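Local structure of hypothetical protein (Staphylococcus aureus subsp. aureus, 1QYI) at residues Leu113-Gln116 against Asn117-Thr120; Trp174-Ala177 against Gln178-Gln182; Lys221-Leu224 against Asn225-Gly229; Leu282-Asn286 against Pro287-Ile291; Gly367-Arg370 against Gly371-Asn375. The protein is of unknown function but, as a member of the haloacid dehalogenase (HAD) superfamily, is probably a hydrolase with a helical region attached to its Rossmann-like core. One frame throughout, in Å; residues are numbered along the deposited sequence.

Contact 1. Residues Leu113-Gln116 against Asn117-Thr120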
loop_
_atom_site.group_PDB
_atom_site.type_symbol
_atom_site.label_atom_id
_atom_site.label_comp_id
_atom_site.label_asym_id
_atom_site.label_seq_id
_atom_site.Cartn_x
_atom_site.Cartn_y
_atom_site.Cartn_z
ATOM N N LEU A 113 8.111 22.429 11.472
ATOM C CA LEU A 113 8.060 23.870 11.681
ATOM C C LEU A 113 9.165 24.581 10.907
ATOM O O LEU A 113 9.014 25.740 10.537
ATOM C CB LEU A 113 8.177 24.189 13.172
ATOM C CG LEU A 113 7.088 23.581 14.072
ATOM C CD1 LEU A 113 7.483 23.769 15.519
ATOM C CD2 LEU A 113 5.727 24.229 13.793
ATOM N N LYS A 114 10.276 23.890 10.664
ATOM C CA LYS A 114 11.378 24.485 9.921
ATOM C C LYS A 114 11.014 24.617 8.444
ATOM O O LYS A 114 11.604 25.419 7.711
ATOM C CB LYS A 114 12.657 23.657 10.077
ATOM C CG LYS A 114 13.223 23.689 11.499
ATOM C CD LYS A 114 14.638 23.127 11.590
ATOM C CE LYS A 114 14.718 21.668 11.165
ATOM N NZ LYS A 114 16.127 21.170 11.256
ATOM N N LEU A 115 10.034 23.835 8.002
ATOM C CA LEU A 115 9.605 23.905 6.611
ATOM C C LEU A 115 8.874 25.231 6.404
ATOM O O LEU A 115 8.949 25.838 5.333
ATOM C CB LEU A 115 8.677 22.729 6.267
ATOM C CG LEU A 115 9.315 21.345 6.031
ATOM C CD1 LEU A 115 8.233 20.278 5.928
ATOM C CD2 LEU A 115 10.155 21.368 4.757
ATOM N N GLN A 116 8.190 25.692 7.447
ATOM C CA GLN A 116 7.434 26.941 7.386
ATOM C C GLN A 116 8.277 28.216 7.270
ATOM O O GLN A 116 7.734 29.320 7.166
ATOM C CB GLN A 116 6.550 27.042 8.620
ATOM C CG GLN A 116 5.708 25.805 8.840
ATOM C CD GLN A 116 5.023 25.804 10.187
ATOM O OE1 GLN A 116 4.232 24.913 10.494
ATOM N NE2 GLN A 116 5.331 26.799 11.005
ATOM N N ASN A 117 9.596 28.063 7.271
ATOM C CA ASN A 117 10.485 29.208 7.194
ATOM C C ASN A 117 11.390 29.196 5.969
ATOM O O ASN A 117 12.516 29.696 6.015
ATOM C CB ASN A 117 11.354 29.269 8.454
ATOM C CG ASN A 117 10.530 29.325 9.723
ATOM O OD1 ASN A 117 9.531 30.050 9.795
ATOM N ND2 ASN A 117 10.944 28.579 10.735
ATOM N N ILE A 118 10.904 28.647 4.866
ATOM C CA ILE A 118 11.717 28.571 3.664
ATOM C C ILE A 118 11.183 29.457 2.545
ATOM O O ILE A 118 11.951 30.136 1.865
ATOM C CB ILE A 118 11.798 27.108 3.166
ATOM C CG1 ILE A 118 12.574 26.258 4.169
ATOM C CG2 ILE A 118 12.460 27.055 1.817
ATOM C CD1 ILE A 118 12.533 24.785 3.868
ATOM N N SER A 119 9.865 29.445 2.369
ATOM C CA SER A 119 9.198 30.220 1.330
ATOM C C SER A 119 9.435 31.731 1.457
ATOM O O SER A 119 9.473 32.448 0.454
ATOM C CB SER A 119 7.696 29.919 1.372
ATOM O OG SER A 119 7.048 30.314 0.169
ATOM N N THR A 120 9.597 32.212 2.685
ATOM C CA THR A 120 9.819 33.632 2.918
ATOM C C THR A 120 11.200 34.108 2.458
ATOM O O THR A 120 11.412 35.304 2.255
ATOM C CB THR A 120 9.658 33.980 4.418
ATOM O OG1 THR A 120 10.721 33.383 5.181
ATOM C CG2 THR A 120 8.313 33.462 4.941
HETATM O O HOH W 1 8.244 27.665 3.743
#
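With chi1 at -67° and chi2 at 172°, Ile118 carries CG1 beside its own backbone N and extends CD1 back along the chain to Leu115, whose CD2 it meets at 4.3 Å. The two residues are the ends of a type I beta turn at the end region of helix 111-115, where the chain starts toward the 3-10 segment containing Ser119 and Thr120. The backbone bonds are loose here, as helical pairing gives out. Asn117 N makes a weak bond to Lys114 O over 3.3 Å, and Ile118 N makes a longer, more bent one, also weak, to Leu115 O. CG1 of Ile118 also lies 3.8 Å from Lys114 O, so the isoleucine flanks the carbonyls of Lys114 and Leu115 as well as the leucine side chain. Both apolar side chains are buried against helices 77-93 and 98-106, with Phe104 and Leu36 as shared neighbours. Lys114 runs away from the turn, and its NZ is bound by the carbonyls of Phe104 and Gln107. A water bridges the step into the 3-10 segment: it donates to Leu115 O and accepts from Ser119 N at 2.8 Å.

Contact 2. Residues Trp174-Ala177 against Gln178-Gln182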
loop_
_atom_site.group_PDB
_atom_site.type_symbol
_atom_site.label_atom_id
_atom_site.label_comp_id
_atom_site.label_asym_id
_atom_site.label_seq_id
_atom_site.Cartn_x
_atom_site.Cartn_y
_atom_site.Cartn_z
ATOM N N TRP A 174 10.848 11.658 7.355
ATOM C CA TRP A 174 10.154 10.464 6.882
ATOM C C TRP A 174 8.922 10.187 7.742
ATOM O O TRP A 174 7.884 9.745 7.244
ATOM C CB TRP A 174 11.079 9.245 6.933
ATOM C CG TRP A 174 10.486 8.019 6.282
ATOM C CD1 TRP A 174 10.606 7.652 4.975
ATOM C CD2 TRP A 174 9.634 7.043 6.900
ATOM N NE1 TRP A 174 9.891 6.507 4.735
ATOM C CE2 TRP A 174 9.300 6.107 5.889
ATOM C CE3 TRP A 174 9.145 6.861 8.193
ATOM C CZ2 TRP A 174 8.457 4.997 6.157
ATOM C CZ3 TRP A 174 8.317 5.765 8.445
ATOM C CH2 TRP A 174 7.993 4.842 7.431
ATOM N N THR A 175 9.064 10.440 9.040
ATOM C CA THR A 175 7.989 10.250 10.002
ATOM C C THR A 175 6.874 11.256 9.746
ATOM O O THR A 175 5.697 10.918 9.834
ATOM C CB THR A 175 8.538 10.392 11.442
ATOM O OG1 THR A 175 9.553 9.404 11.644
ATOM C CG2 THR A 175 7.443 10.191 12.479
ATOM N N LEU A 176 7.252 12.486 9.408
ATOM C CA LEU A 176 6.282 13.531 9.110
ATOM C C LEU A 176 5.440 13.146 7.908
ATOM O O LEU A 176 4.212 13.071 7.998
ATOM C CB LEU A 176 6.976 14.860 8.807
ATOM C CG LEU A 176 6.044 15.987 8.345
ATOM C CD1 LEU A 176 4.976 16.256 9.406
ATOM C CD2 LEU A 176 6.854 17.248 8.064
ATOM N N ALA A 177 6.109 12.906 6.784
ATOM C CA ALA A 177 5.448 12.543 5.542
ATOM C C ALA A 177 4.578 11.319 5.725
ATOM O O ALA A 177 3.500 11.224 5.149
ATOM C CB ALA A 177 6.485 12.278 4.473
ATOM N N GLN A 178 5.040 10.386 6.540
ATOM C CA GLN A 178 4.283 9.176 6.743
ATOM C C GLN A 178 3.052 9.432 7.603
ATOM O O GLN A 178 2.020 8.790 7.409
ATOM C CB GLN A 178 5.185 8.094 7.336
ATOM C CG GLN A 178 4.549 6.733 7.386
ATOM C CD GLN A 178 4.038 6.401 8.770
ATOM O OE1 GLN A 178 3.653 7.290 9.533
ATOM N NE2 GLN A 178 4.020 5.112 9.100
ATOM N N GLU A 179 3.133 10.390 8.527
ATOM C CA GLU A 179 1.973 10.694 9.374
ATOM C C GLU A 179 0.908 11.410 8.558
ATOM O O GLU A 179 -0.292 11.203 8.758
ATOM C CB GLU A 179 2.366 11.559 10.585
ATOM C CG GLU A 179 3.356 10.880 11.506
ATOM C CD GLU A 179 3.588 11.623 12.807
ATOM O OE1 GLU A 179 3.458 12.865 12.850
ATOM O OE2 GLU A 179 3.932 10.962 13.802
ATOM N N VAL A 180 1.360 12.239 7.623
ATOM C CA VAL A 180 0.452 12.995 6.772
ATOM C C VAL A 180 -0.325 12.041 5.887
ATOM O O VAL A 180 -1.511 12.244 5.631
ATOM C CB VAL A 180 1.208 13.985 5.862
ATOM C CG1 VAL A 180 0.216 14.800 5.058
ATOM C CG2 VAL A 180 2.099 14.893 6.697
ATOM N N TYR A 181 0.348 11.001 5.417
ATOM C CA TYR A 181 -0.302 10.025 4.549
ATOM C C TYR A 181 -1.353 9.206 5.312
ATOM O O TYR A 181 -2.475 8.974 4.827
ATOM C CB TYR A 181 0.752 9.099 3.938
ATOM C CG TYR A 181 0.186 7.924 3.178
ATOM C CD1 TYR A 181 -0.291 6.797 3.856
ATOM C CD2 TYR A 181 0.150 7.919 1.780
ATOM C CE1 TYR A 181 -0.779 5.700 3.171
ATOM C CE2 TYR A 181 -0.339 6.825 1.086
ATOM C CZ TYR A 181 -0.801 5.720 1.788
ATOM O OH TYR A 181 -1.287 4.629 1.115
ATOM N N GLN A 182 -0.978 8.786 6.518
ATOM C CA GLN A 182 -1.855 7.982 7.352
ATOM C C GLN A 182 -3.137 8.724 7.720
ATOM O O GLN A 182 -4.218 8.129 7.751
ATOM C CB GLN A 182 -1.100 7.512 8.608
ATOM C CG GLN A 182 -0.012 6.481 8.306
ATOM C CD GLN A 182 -0.573 5.154 7.809
ATOM O OE1 GLN A 182 -0.985 4.313 8.607
ATOM N NE2 GLN A 182 -0.612 4.968 6.487
#
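Helix 172-195 brings Trp174 and Gln178 together on successive turns, four residues apart, so that the glutamine lies against the indole. Gln178 CB sits over one face of the six-membered ring, a CH-pi contact 4.2 Å from the centroid and 16° off the normal, while CG is 3.9 Å from Trp174 CH2. Beyond CG the glutamine bends at chi2 (-101°), and its amide plane is inclined 38° to the indole. The ring is fixed from elsewhere too: its NE1 bonds Asp79 OD1, and Phe82 stacks with it edge-to-face. The helix belongs to the largely helical part of the chain that follows the first strand of the Rossmann-like core, the place where a C1-type cap is found in HAD proteins. Round the helix, Thr175 and Glu179 lie side by side, with CG2 of the threonine 3.8 Å from OE2 of the glutamate. The glutamate's carboxylate is gripped by two cations, Lys197 at OE2 and Arg200 at OE1, a pairing that would favour its charged form. On the next face Leu176 CD1 touches Val180 CG2 at 4.2 Å, and Val180 N bonds Leu176 O at 3.0 Å in the same step of the helix.

Contact 3. Residues Lys221-Leu224 against Asn225-Gly229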
loop_
_atom_site.group_PDB
_atom_site.type_symbol
_atom_site.label_atom_id
_atom_site.label_comp_id
_atom_site.label_asym_id
_atom_site.label_seq_id
_atom_site.Cartn_x
_atom_site.Cartn_y
_atom_site.Cartn_z
ATOM N N LYS A 221 -22.101 -9.265 -3.618
ATOM C CA LYS A 221 -22.876 -9.634 -2.444
ATOM C C LYS A 221 -23.782 -10.818 -2.763
ATOM O O LYS A 221 -24.179 -11.558 -1.863
ATOM C CB LYS A 221 -23.721 -8.461 -1.953
ATOM C CG LYS A 221 -22.978 -7.416 -1.138
ATOM C CD LYS A 221 -23.890 -6.222 -0.874
ATOM C CE LYS A 221 -23.225 -5.178 0.016
ATOM N NZ LYS A 221 -24.022 -3.915 0.098
ATOM N N VAL A 222 -24.112 -10.994 -4.043
ATOM C CA VAL A 222 -24.953 -12.111 -4.481
ATOM C C VAL A 222 -24.085 -13.346 -4.697
ATOM O O VAL A 222 -24.505 -14.471 -4.433
ATOM C CB VAL A 222 -25.685 -11.795 -5.810
ATOM C CG1 VAL A 222 -26.479 -13.016 -6.266
ATOM C CG2 VAL A 222 -26.614 -10.603 -5.635
ATOM N N LEU A 223 -22.871 -13.121 -5.192
ATOM C CA LEU A 223 -21.919 -14.195 -5.438
ATOM C C LEU A 223 -21.482 -14.813 -4.121
ATOM O O LEU A 223 -21.436 -16.033 -3.985
ATOM C CB LEU A 223 -20.696 -13.657 -6.191
ATOM C CG LEU A 223 -19.382 -14.454 -6.147
ATOM C CD1 LEU A 223 -19.558 -15.824 -6.805
ATOM C CD2 LEU A 223 -18.288 -13.647 -6.839
ATOM N N LEU A 224 -21.159 -13.970 -3.149
ATOM C CA LEU A 224 -20.729 -14.456 -1.838
ATOM C C LEU A 224 -21.864 -15.200 -1.150
ATOM O O LEU A 224 -21.656 -16.244 -0.535
ATOM C CB LEU A 224 -20.270 -13.286 -0.961
ATOM C CG LEU A 224 -19.038 -12.540 -1.474
ATOM C CD1 LEU A 224 -18.718 -11.380 -0.546
ATOM C CD2 LEU A 224 -17.865 -13.506 -1.570
ATOM N N ASN A 225 -23.066 -14.642 -1.262
ATOM C CA ASN A 225 -24.262 -15.226 -0.673
ATOM C C ASN A 225 -24.521 -16.624 -1.238
ATOM O O ASN A 225 -24.753 -17.564 -0.484
ATOM C CB ASN A 225 -25.460 -14.310 -0.941
ATOM C CG ASN A 225 -26.671 -14.669 -0.105
ATOM O OD1 ASN A 225 -26.584 -14.795 1.122
ATOM N ND2 ASN A 225 -27.813 -14.822 -0.760
ATOM N N ASP A 226 -24.480 -16.766 -2.560
ATOM C CA ASP A 226 -24.706 -18.072 -3.168
ATOM C C ASP A 226 -23.569 -19.013 -2.799
ATOM O O ASP A 226 -23.788 -20.204 -2.600
ATOM C CB ASP A 226 -24.803 -17.973 -4.693
ATOM C CG ASP A 226 -25.878 -17.011 -5.152
ATOM O OD1 ASP A 226 -26.892 -16.836 -4.436
ATOM O OD2 ASP A 226 -25.715 -16.443 -6.254
ATOM N N LEU A 227 -22.352 -18.479 -2.716
ATOM C CA LEU A 227 -21.187 -19.283 -2.356
ATOM C C LEU A 227 -21.462 -19.965 -1.024
ATOM O O LEU A 227 -21.160 -21.148 -0.844
ATOM C CB LEU A 227 -19.947 -18.398 -2.244
ATOM C CG LEU A 227 -18.837 -18.495 -3.297
ATOM C CD1 LEU A 227 -19.401 -18.738 -4.682
ATOM C CD2 LEU A 227 -18.027 -17.203 -3.252
ATOM N N LYS A 228 -22.043 -19.218 -0.090
ATOM C CA LYS A 228 -22.374 -19.770 1.211
ATOM C C LYS A 228 -23.531 -20.740 1.026
ATOM O O LYS A 228 -23.575 -21.798 1.659
ATOM C CB LYS A 228 -22.744 -18.647 2.186
ATOM C CG LYS A 228 -21.526 -18.032 2.899
ATOM C CD LYS A 228 -21.694 -16.533 3.104
ATOM C CE LYS A 228 -21.988 -16.178 4.544
ATOM N NZ LYS A 228 -20.768 -16.261 5.391
ATOM N N GLY A 229 -24.452 -20.390 0.134
ATOM C CA GLY A 229 -25.597 -21.249 -0.127
ATOM C C GLY A 229 -25.206 -22.629 -0.641
ATOM O O GLY A 229 -25.965 -23.596 -0.501
#
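Leu223 and Leu227 make the tight part of this helical contact, meeting CD1 to CD1 at 3.6 Å as their side chains cross at a slant. Leu227 turns CD2 to Leu224 CD2 at 4.1 Å, so one leucine packs on two residues of the preceding turn. With chi1 at -109°, off the staggered positions, and chi2 at 37°, its CD1 lies toward Leu223 and its CD2 toward Leu224. Backbone bonds of ordinary helical length join the two turns, such as Leu227 N to Leu223 O at 2.9 Å. The other side is more open to solvent and mixes polar and apolar groups. It is looser where Val222 and Asn225 are exposed and the bond from Asn225 N to Lys221 O is weak. Asp226 lies alongside Val222 and points the same way, its OD2 3.5 Å from CG1 of the valine. That oxygen also comes to 2.9 Å from Val222 O, two acceptors facing each other, probably made tolerable by Arg370, which forms a salt bridge to OD2. The leucines place helix 217-229 on the Rossmann-like sheet: Leu224 rests on Phe6 and Leu234 of strands 3-6 and 233-237, and Leu227 reaches Phe6 and Leu373 of helix 369-373.

Contact 4. Residues Leu282-Asn286 against Pro287-Ile291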
loop_
_atom_site.group_PDB
_atom_site.type_symbol
_atom_site.label_atom_id
_atom_site.label_comp_id
_atom_site.label_asym_id
_atom_site.label_seq_id
_atom_site.Cartn_x
_atom_site.Cartn_y
_atom_site.Cartn_z
ATOM N N LEU A 282 6.992 -14.133 8.008
ATOM C CA LEU A 282 5.755 -14.868 7.808
ATOM C C LEU A 282 4.892 -14.106 6.814
ATOM O O LEU A 282 3.667 -14.180 6.855
ATOM C CB LEU A 282 5.016 -15.038 9.144
ATOM C CG LEU A 282 5.269 -16.325 9.952
ATOM C CD1 LEU A 282 6.733 -16.699 9.934
ATOM C CD2 LEU A 282 4.773 -16.134 11.371
ATOM N N GLY A 283 5.557 -13.380 5.915
ATOM C CA GLY A 283 4.877 -12.592 4.896
ATOM C C GLY A 283 4.052 -13.417 3.917
ATOM O O GLY A 283 4.095 -14.646 3.953
ATOM N N LYS A 284 3.323 -12.743 3.026
ATOM C CA LYS A 284 2.443 -13.415 2.068
ATOM C C LYS A 284 2.995 -14.614 1.296
ATOM O O LYS A 284 2.217 -15.501 0.906
ATOM C CB LYS A 284 1.855 -12.420 1.058
ATOM C CG LYS A 284 0.390 -12.723 0.686
ATOM C CD LYS A 284 -0.568 -12.233 1.780
ATOM C CE LYS A 284 -1.903 -12.969 1.802
ATOM N NZ LYS A 284 -2.742 -12.785 0.602
ATOM N N PRO A 285 4.315 -14.655 1.019
ATOM C CA PRO A 285 4.756 -15.847 0.283
ATOM C C PRO A 285 4.520 -17.057 1.195
ATOM O O PRO A 285 4.139 -18.135 0.739
ATOM C CB PRO A 285 6.236 -15.576 0.035
ATOM C CG PRO A 285 6.320 -14.084 0.013
ATOM C CD PRO A 285 5.400 -13.664 1.133
ATOM N N ASN A 286 4.739 -16.857 2.495
ATOM C CA ASN A 286 4.544 -17.906 3.489
ATOM C C ASN A 286 3.032 -18.085 3.691
ATOM O O ASN A 286 2.318 -17.129 3.978
ATOM C CB ASN A 286 5.223 -17.518 4.815
ATOM C CG ASN A 286 5.125 -18.617 5.875
ATOM O OD1 ASN A 286 4.028 -19.014 6.272
ATOM N ND2 ASN A 286 6.274 -19.104 6.342
ATOM N N PRO A 287 2.534 -19.324 3.554
ATOM C CA PRO A 287 1.115 -19.670 3.707
ATOM C C PRO A 287 0.501 -19.460 5.096
ATOM O O PRO A 287 -0.668 -19.773 5.304
ATOM C CB PRO A 287 1.076 -21.135 3.280
ATOM C CG PRO A 287 2.399 -21.640 3.758
ATOM C CD PRO A 287 3.345 -20.537 3.352
ATOM N N PHE A 288 1.274 -18.914 6.030
ATOM C CA PHE A 288 0.786 -18.682 7.384
ATOM C C PHE A 288 -0.573 -18.014 7.493
ATOM O O PHE A 288 -1.458 -18.509 8.196
ATOM C CB PHE A 288 1.767 -17.835 8.184
ATOM C CG PHE A 288 1.187 -17.322 9.464
ATOM C CD1 PHE A 288 0.952 -18.190 10.525
ATOM C CD2 PHE A 288 0.829 -15.985 9.600
ATOM C CE1 PHE A 288 0.374 -17.739 11.712
ATOM C CE2 PHE A 288 0.248 -15.524 10.784
ATOM C CZ PHE A 288 0.018 -16.408 11.843
ATOM N N SER A 289 -0.725 -16.873 6.827
ATOM C CA SER A 289 -1.981 -16.133 6.879
ATOM C C SER A 289 -3.121 -16.924 6.254
ATOM O O SER A 289 -4.248 -16.874 6.737
ATOM C CB SER A 289 -1.839 -14.782 6.180
ATOM O OG SER A 289 -1.515 -14.959 4.807
ATOM N N TYR A 290 -2.831 -17.670 5.194
ATOM C CA TYR A 290 -3.870 -18.465 4.571
ATOM C C TYR A 290 -4.260 -19.593 5.511
ATOM O O TYR A 290 -5.427 -19.979 5.583
ATOM C CB TYR A 290 -3.405 -19.020 3.220
ATOM C CG TYR A 290 -3.823 -18.155 2.049
ATOM C CD1 TYR A 290 -5.166 -17.839 1.843
ATOM C CD2 TYR A 290 -2.872 -17.602 1.185
ATOM C CE1 TYR A 290 -5.560 -16.988 0.813
ATOM C CE2 TYR A 290 -3.250 -16.746 0.147
ATOM C CZ TYR A 290 -4.601 -16.439 -0.034
ATOM O OH TYR A 290 -4.992 -15.580 -1.044
ATOM N N ILE A 291 -3.282 -20.106 6.250
ATOM C CA ILE A 291 -3.517 -21.193 7.198
ATOM C C ILE A 291 -4.334 -20.702 8.398
ATOM O O ILE A 291 -5.140 -21.443 8.969
ATOM C CB ILE A 291 -2.172 -21.791 7.683
ATOM C CG1 ILE A 291 -1.443 -22.415 6.489
ATOM C CG2 ILE A 291 -2.411 -22.824 8.780
ATOM C CD1 ILE A 291 -0.090 -23.051 6.816
HETATM O O HOH W 2 1.082 -15.161 5.198
#
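Leu282, in the loop before helix 288-295, lays its CD2 over one face of the ring of Phe288, at the start of that helix, 4.3 Å from the centroid and 12° off the normal. Between these two, Gly283 to Asn286 form a type I beta turn, and Asn286 then caps the helix. Its CG stands opposite the backbone N (chi1 -177°), which swings OD1 forward to accept from Phe288 N at 2.8 Å, with the donor lying in the carbonyl plane; this is an Asx turn. The sequence and position of the loop are consistent with motif III of HAD proteins, whose lysine would be Lys284. Its chain, bent at chi2 and chi4, passes Ser289 with CE 3.6 Å from OG and brings NZ obliquely to the Tyr290 ring, 3.9 Å from OH. The partners of NZ come from three places: Asp327 of helix 325-334 in a salt bridge, the carbonyl of Ala237 at the end of strand 233-237 in a hydrogen bond, and Asp7, just after strand 3-6, in a long, weak ion pair. The lysine thus ties this loop to helix 325-334 and to two strand ends, where the HAD active site is expected. Phe288 also packs edge-to-face with Tyr302. Within the bend a water accepts from Ser289 N at 3.0 Å and lies 2.6 Å from Asn286 O.

Contact 5. Residues Gly367-Arg370 against Gly371-Asn375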
loop_
_atom_site.group_PDB
_atom_site.type_symbol
_atom_site.label_atom_id
_atom_site.label_comp_id
_atom_site.label_asym_id
_atom_site.label_seq_id
_atom_site.Cartn_x
_atom_site.Cartn_y
_atom_site.Cartn_z
ATOM N N GLY A 367 -16.219 -12.167 -10.819
ATOM C CA GLY A 367 -17.506 -12.616 -11.322
ATOM C C GLY A 367 -17.473 -13.971 -12.006
ATOM O O GLY A 367 -18.340 -14.825 -11.780
ATOM N N GLU A 368 -16.461 -14.164 -12.842
ATOM C CA GLU A 368 -16.282 -15.398 -13.587
ATOM C C GLU A 368 -15.899 -16.571 -12.697
ATOM O O GLU A 368 -15.489 -17.625 -13.188
ATOM C CB GLU A 368 -15.217 -15.195 -14.671
ATOM C CG GLU A 368 -15.717 -14.422 -15.883
ATOM C CD GLU A 368 -14.634 -14.180 -16.925
ATOM O OE1 GLU A 368 -13.707 -15.018 -17.026
ATOM O OE2 GLU A 368 -14.724 -13.164 -17.659
ATOM N N LEU A 369 -16.043 -16.393 -11.390
ATOM C CA LEU A 369 -15.697 -17.446 -10.435
ATOM C C LEU A 369 -16.683 -18.612 -10.463
ATOM O O LEU A 369 -16.321 -19.745 -10.140
ATOM C CB LEU A 369 -15.621 -16.871 -9.017
ATOM C CG LEU A 369 -15.339 -17.860 -7.884
ATOM C CD1 LEU A 369 -13.968 -18.495 -8.080
ATOM C CD2 LEU A 369 -15.396 -17.140 -6.548
ATOM N N ARG A 370 -17.928 -18.340 -10.844
ATOM C CA ARG A 370 -18.930 -19.395 -10.909
ATOM C C ARG A 370 -18.552 -20.440 -11.959
ATOM O O ARG A 370 -18.770 -21.637 -11.765
ATOM C CB ARG A 370 -20.302 -18.823 -11.256
ATOM C CG ARG A 370 -21.068 -18.226 -10.102
ATOM C CD ARG A 370 -22.495 -17.957 -10.543
ATOM N NE ARG A 370 -23.322 -17.400 -9.487
ATOM C CZ ARG A 370 -23.151 -16.192 -8.965
ATOM N NH1 ARG A 370 -22.175 -15.410 -9.403
ATOM N NH2 ARG A 370 -23.963 -15.764 -8.003
ATOM N N GLY A 371 -17.985 -19.973 -13.069
ATOM C CA GLY A 371 -17.591 -20.865 -14.143
ATOM C C GLY A 371 -16.636 -21.937 -13.678
ATOM O O GLY A 371 -16.697 -23.075 -14.134
ATOM N N VAL A 372 -15.752 -21.571 -12.757
ATOM C CA VAL A 372 -14.780 -22.504 -12.221
ATOM C C VAL A 372 -15.416 -23.503 -11.272
ATOM O O VAL A 372 -15.050 -24.680 -11.264
ATOM C CB VAL A 372 -13.678 -21.773 -11.460
ATOM C CG1 VAL A 372 -12.650 -22.769 -10.953
ATOM C CG2 VAL A 372 -13.033 -20.741 -12.360
ATOM N N LEU A 373 -16.363 -23.050 -10.461
ATOM C CA LEU A 373 -16.988 -23.965 -9.511
ATOM C C LEU A 373 -18.022 -24.889 -10.160
ATOM O O LEU A 373 -18.344 -25.946 -9.616
ATOM C CB LEU A 373 -17.607 -23.181 -8.345
ATOM C CG LEU A 373 -16.627 -22.277 -7.578
ATOM C CD1 LEU A 373 -17.366 -21.525 -6.483
ATOM C CD2 LEU A 373 -15.502 -23.108 -6.992
ATOM N N ASP A 374 -18.528 -24.511 -11.328
ATOM C CA ASP A 374 -19.505 -25.358 -11.995
ATOM C C ASP A 374 -18.858 -26.145 -13.127
ATOM O O ASP A 374 -19.520 -26.907 -13.835
ATOM C CB ASP A 374 -20.684 -24.522 -12.505
ATOM C CG ASP A 374 -21.456 -23.858 -11.371
ATOM O OD1 ASP A 374 -21.650 -24.517 -10.323
ATOM O OD2 ASP A 374 -21.868 -22.688 -11.519
ATOM N N ASN A 375 -17.551 -25.965 -13.273
ATOM C CA ASN A 375 -16.782 -26.648 -14.300
ATOM C C ASN A 375 -15.417 -27.070 -13.784
ATOM O O ASN A 375 -14.428 -27.013 -14.513
ATOM C CB ASN A 375 -16.607 -25.742 -15.516
ATOM C CG ASN A 375 -17.880 -25.592 -16.312
ATOM O OD1 ASN A 375 -18.358 -26.549 -16.918
ATOM N ND2 ASN A 375 -18.443 -24.392 -16.310
#
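The backbone between Leu369 and Asp374 closes barely more than one helical turn: Leu369 O receives weak bonds from both Val372 N and Leu373 N, and Asp374 N bonds Arg370 O at 2.9 Å, nearly along the C=O axis. This is helix 369-373, the short helix after the edge strand 361-363 of the Rossmann-like sheet. Along its inner side Leu369 CG and Leu373 CD1 approach to 4.4 Å, a light touch; each leucine also packs elsewhere, Leu369 on Ile4, Phe6 and Ile339 of the sheet, Leu373 on Leu227 of helix 217-229. Val372 sets its CB 3.6 Å from Leu369 O and covers Tyr361 and Ile363. Outside, Asp374 folds back over the helix with CG beside its backbone N (chi1 -63°), so that OD2 lies 3.3 Å from Arg370 O, two acceptors side by side, and 4.2 Å from Arg370 CB. Their charged groups do not meet; the arginine is extended from CG to NE, and its NH2 forms a salt bridge with Asp226. Beyond the helix, Asn375 N makes a weak bond to Val372 O. Asn375 ND2 donates to a lone pair of Gly371 O over 3.1 Å, with the acceptor 9° from the amide plane.

In the fold
From the N terminus the contacts follow in series, each local, with none nested or crossed. Contact 1 closes the turn at the end region of helix 111-115, and contact 2 lies within helix 172-195; the two touch through Leu115 CD1 and Leu176 CD2 in the helical region. The chain then returns to the Rossmann-like core, on the other side of the molecule's centre. Contact 3 is on helix 217-229, contact 4 shapes the loop entering helix 288-295, and contact 5 forms the helix after the edge strand. Contacts 3 and 5 join side by side on the sheet, whereas contact 4 lies about 13 and 12 Å from them, between nearest atoms.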